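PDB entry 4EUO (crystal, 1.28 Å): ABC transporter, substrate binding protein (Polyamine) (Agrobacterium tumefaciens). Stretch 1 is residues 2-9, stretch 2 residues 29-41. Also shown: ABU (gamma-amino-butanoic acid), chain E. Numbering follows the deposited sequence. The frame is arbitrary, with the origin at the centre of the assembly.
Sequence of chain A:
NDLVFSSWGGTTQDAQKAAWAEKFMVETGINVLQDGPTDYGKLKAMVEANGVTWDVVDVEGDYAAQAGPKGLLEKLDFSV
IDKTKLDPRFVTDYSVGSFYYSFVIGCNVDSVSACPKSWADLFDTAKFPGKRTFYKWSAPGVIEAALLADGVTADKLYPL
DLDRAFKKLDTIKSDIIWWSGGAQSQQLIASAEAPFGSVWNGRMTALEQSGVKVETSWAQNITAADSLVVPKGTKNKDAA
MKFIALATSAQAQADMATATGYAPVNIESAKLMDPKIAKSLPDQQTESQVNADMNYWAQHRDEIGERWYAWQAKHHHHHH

Stretch 1 (2-9) DLVFSSWG
Stretch 2 29-41: GINVLQDGPTDYG

Parallel strands, in each of which alternate residues use both N and O to bond the partner strand, form a ladder, and the contact between residues 2-9 and 29-41 of this polyamine-type binding protein illustrates how such a ladder can be extended by a loop into a ligand site. Strands 3-6 and 32-35 run in the same direction, their axes inclined by 34° and approaching to 4.6 Å; Leu3, Val4, Phe5 and Ser6 (phi -99° to -110°, psi 123° to 140°) pair in register with Val32, Leu33, Gln34 and Asp35.

Stretch 2 enters from a helix through Gly29, whose positive phi (77°) favours glycine. Ile30, extended (-99/128) with chi1 m and chi2 t, lays CG2 4.0 Å from Leu3 CB. Asn31 (-80/135, chi1 t) begins the ladder: its O accepts from Leu3 N at 2.9 Å. A water reinforces this open end, donating to Asp2 OD1 (2.8 Å) and accepting from Asn31 N (3.0 Å); Asp2, chi1 m, points toward stretch 2.

From Val32 to Gln34 phi stays near -100° and psi between 129° and 147°. Buried Val32 (chi1 t) shares a sheet face with Leu3 (chi2 104°) and Phe5 (chi2 68°), both also t, packing CG1 4.0 Å from Phe5 CB. Leu33 supplies the central rung: its N donates to Leu3 O (2.8 Å, 170°) and its O accepts from Phe5 N (2.9 Å, 174°). On the other face its CB lies 4.2 Å from Val4 CG2 (chi1 t), while the m,t rotamer carries CD1 to 3.7 Å from Asp2 OD2, so this exposed leucine is still partly covered. Gln34 returns to the face of Val32; chi1 and chi2, both m, with chi3 -37°, fold it back until OE1 lies at the edge of the Phe5 ring, 3.5 Å from CD2.

Asp35 (-145/179, chi1 t) closes the regular pairing. Its N donates to Phe5 O (2.9 Å), its O accepts a longer bond from Ser7 N (3.3 Å), and its OD1 accepts from Gly36 N (2.8 Å), bracing the turn. Gly36 adopts 133/-162, angles that call for glycine; a CB would also sit 2.5 Å from Ser7 O. A cis peptide leads into Pro37 (-71/155, C-gamma endo), whose CA lies 3.1 Å from Ser7 O in a CA-H...O contact.

Thr38 (-50/131, chi1 m) restores the backbone link, its N donating to O of Ser7 (-147/-160) at 2.8 Å. It is buried and points toward stretch 1, where Ser6 OG, chi1 t, makes a weak 3.4 Å hydrogen bond to Thr38 OG1. Its compact branched side chain suits an aromatic floor: CB stands 3.9 Å from the centroid of the six-membered ring of Trp8 (-94/10, chi1 m, chi2 86°), whose opposite face receives CB of gamma-amino-butanoic acid. Asp39 (-148/119, chi1 t) turns away and caps the following helix. Tyr40 (-70/-29, chi1 m) brings OH to the indole edge, 3.6 Å from Trp8 CZ2, before helical Gly41 (-67/-44) leaves the contact. Altogether 803 Å² is buried.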

# COMPACT_ATOMS: atom_id res chain seq x y z
N ASP A 2 23.75 -12.59 -3.95
CA ASP A 2 22.79 -11.58 -4.39
C ASP A 2 21.75 -11.33 -3.31
O ASP A 2 21.40 -12.25 -2.57
CB ASP A 2 22.07 -12.05 -5.64
CG ASP A 2 23.01 -12.36 -6.80
OD1 ASP A 2 24.00 -11.63 -6.96
OD2 ASP A 2 22.72 -13.31 -7.55
N LEU A 3 21.21 -10.11 -3.28
CA LEU A 3 20.15 -9.78 -2.32
C LEU A 3 18.82 -9.88 -3.06
O LEU A 3 18.74 -9.44 -4.20
CB LEU A 3 20.36 -8.35 -1.81
CG LEU A 3 19.37 -7.88 -0.77
CD1 LEU A 3 19.98 -7.88 0.57
CD2 LEU A 3 18.84 -6.50 -1.12
N VAL A 4 17.78 -10.43 -2.41
CA VAL A 4 16.47 -10.55 -3.03
C VAL A 4 15.48 -9.58 -2.36
O VAL A 4 15.32 -9.60 -1.14
CB VAL A 4 15.93 -11.99 -2.97
CG1 VAL A 4 14.53 -12.07 -3.55
CG2 VAL A 4 16.87 -12.97 -3.69
N PHE A 5 14.85 -8.75 -3.19
CA PHE A 5 13.83 -7.79 -2.78
C PHE A 5 12.48 -8.22 -3.25
O PHE A 5 12.31 -8.46 -4.44
CB PHE A 5 14.20 -6.39 -3.31
CG PHE A 5 13.16 -5.33 -3.05
CD1 PHE A 5 12.89 -4.90 -1.76
CD2 PHE A 5 12.42 -4.79 -4.08
CE1 PHE A 5 11.93 -3.92 -1.51
CE2 PHE A 5 11.45 -3.81 -3.83
CZ PHE A 5 11.23 -3.37 -2.55
N SER A 6 11.52 -8.37 -2.31
CA SER A 6 10.15 -8.75 -2.65
C SER A 6 9.23 -7.56 -2.50
O SER A 6 9.27 -6.87 -1.48
CB SER A 6 9.66 -9.86 -1.73
OG SER A 6 8.29 -10.16 -1.96
N SER A 7 8.37 -7.34 -3.48
CA SER A 7 7.40 -6.25 -3.43
C SER A 7 6.12 -6.68 -4.15
O SER A 7 5.87 -7.88 -4.32
CB SER A 7 8.01 -4.93 -3.90
OG SER A 7 7.12 -3.86 -3.63
N TRP A 8 5.30 -5.72 -4.56
CA TRP A 8 3.95 -5.96 -4.97
C TRP A 8 3.78 -6.17 -6.46
O TRP A 8 2.64 -6.20 -6.95
CB TRP A 8 3.08 -4.79 -4.44
CG TRP A 8 3.12 -4.75 -2.94
CD1 TRP A 8 4.05 -4.13 -2.16
CD2 TRP A 8 2.25 -5.46 -2.05
NE1 TRP A 8 3.82 -4.42 -0.83
CE2 TRP A 8 2.74 -5.25 -0.74
CE3 TRP A 8 1.14 -6.31 -2.24
CZ2 TRP A 8 2.11 -5.79 0.39
CZ3 TRP A 8 0.54 -6.87 -1.12
CH2 TRP A 8 1.00 -6.59 0.18
N GLY A 9 4.89 -6.31 -7.16
CA GLY A 9 4.87 -6.61 -8.59
C GLY A 9 4.50 -5.43 -9.45
O GLY A 9 4.22 -4.32 -8.97
N GLY A 29 28.36 -3.16 -4.39
CA GLY A 29 28.80 -4.22 -5.29
C GLY A 29 27.92 -5.45 -5.21
O GLY A 29 28.26 -6.50 -5.77
N ILE A 30 26.75 -5.33 -4.53
CA ILE A 30 25.78 -6.43 -4.37
C ILE A 30 24.65 -6.27 -5.39
O ILE A 30 24.06 -5.19 -5.47
CB ILE A 30 25.26 -6.53 -2.90
CG1 ILE A 30 26.44 -6.77 -1.92
CG2 ILE A 30 24.18 -7.63 -2.76
CD1 ILE A 30 26.21 -6.31 -0.46
N ASN A 31 24.37 -7.33 -6.17
CA ASN A 31 23.32 -7.37 -7.18
C ASN A 31 21.97 -7.62 -6.48
O ASN A 31 21.88 -8.46 -5.59
CB ASN A 31 23.62 -8.47 -8.20
CG ASN A 31 22.58 -8.75 -9.26
OD1 ASN A 31 22.32 -9.91 -9.60
ND2 ASN A 31 22.02 -7.72 -9.88
N VAL A 32 20.94 -6.86 -6.90
CA VAL A 32 19.59 -6.99 -6.36
C VAL A 32 18.76 -7.79 -7.33
O VAL A 32 18.67 -7.44 -8.52
CB VAL A 32 18.93 -5.62 -6.08
CG1 VAL A 32 17.48 -5.79 -5.58
CG2 VAL A 32 19.75 -4.82 -5.08
N LEU A 33 18.07 -8.83 -6.82
CA LEU A 33 17.16 -9.62 -7.61
C LEU A 33 15.72 -9.34 -7.15
O LEU A 33 15.51 -9.08 -5.97
CB LEU A 33 17.47 -11.12 -7.45
CG LEU A 33 18.88 -11.56 -7.86
CD1 LEU A 33 19.07 -13.03 -7.60
CD2 LEU A 33 19.17 -11.23 -9.32
N GLN A 34 14.77 -9.40 -8.07
CA GLN A 34 13.37 -9.11 -7.74
C GLN A 34 12.60 -10.38 -7.51
O GLN A 34 12.71 -11.32 -8.31
CB GLN A 34 12.68 -8.31 -8.87
CG GLN A 34 13.40 -7.02 -9.28
CD GLN A 34 13.41 -6.03 -8.14
OE1 GLN A 34 12.42 -5.92 -7.36
NE2 GLN A 34 14.53 -5.38 -7.92
N ASP A 35 11.74 -10.39 -6.50
CA ASP A 35 10.82 -11.48 -6.30
C ASP A 35 9.49 -10.96 -5.74
O ASP A 35 9.31 -9.76 -5.50
CB ASP A 35 11.43 -12.62 -5.45
CG ASP A 35 10.75 -14.00 -5.60
OD1 ASP A 35 9.87 -14.14 -6.47
OD2 ASP A 35 11.07 -14.90 -4.82
N GLY A 36 8.56 -11.87 -5.54
CA GLY A 36 7.24 -11.56 -5.04
C GLY A 36 6.18 -12.25 -5.88
O GLY A 36 6.47 -13.20 -6.62
N PRO A 37 4.94 -11.78 -5.78
CA PRO A 37 4.51 -10.64 -4.96
C PRO A 37 4.52 -10.91 -3.46
O PRO A 37 4.37 -12.05 -3.01
CB PRO A 37 3.09 -10.37 -5.47
CG PRO A 37 2.60 -11.77 -5.84
CD PRO A 37 3.80 -12.40 -6.50
N THR A 38 4.65 -9.84 -2.67
CA THR A 38 4.61 -9.99 -1.23
C THR A 38 3.41 -10.82 -0.85
O THR A 38 2.28 -10.52 -1.26
CB THR A 38 4.57 -8.64 -0.56
OG1 THR A 38 5.82 -8.03 -0.88
CG2 THR A 38 4.39 -8.73 0.98
N ASP A 39 3.63 -11.81 -0.00
CA ASP A 39 2.60 -12.72 0.44
C ASP A 39 2.98 -13.12 1.85
O ASP A 39 4.06 -13.69 2.05
CB ASP A 39 2.56 -13.92 -0.52
CG ASP A 39 1.50 -14.95 -0.20
OD1 ASP A 39 0.66 -15.22 -1.09
OD2 ASP A 39 1.51 -15.47 0.93
N TYR A 40 2.12 -12.80 2.82
CA TYR A 40 2.47 -13.03 4.20
C TYR A 40 2.52 -14.50 4.56
O TYR A 40 3.33 -14.88 5.43
CB TYR A 40 1.54 -12.25 5.13
CG TYR A 40 1.47 -10.77 4.77
CD1 TYR A 40 2.63 -10.03 4.52
CD2 TYR A 40 0.26 -10.10 4.75
CE1 TYR A 40 2.56 -8.67 4.18
CE2 TYR A 40 0.17 -8.76 4.42
CZ TYR A 40 1.33 -8.05 4.15
OH TYR A 40 1.30 -6.73 3.79
N GLY A 41 1.72 -15.32 3.88
CA GLY A 41 1.77 -16.77 4.10
C GLY A 41 3.10 -17.34 3.62
O GLY A 41 3.71 -18.16 4.31
N ABU E . 0.51 -1.90 -0.14
CD ABU E . 0.51 -0.89 -1.20
CB ABU E . 1.04 -1.45 -2.50
CG ABU E . 1.05 -0.37 -3.53
C ABU E . 1.44 -0.81 -4.93
O ABU E . 1.11 -0.00 -5.94
OXT ABU E . 1.95 -1.99 -5.19
O HOH W 1 25.66 -9.91 -5.55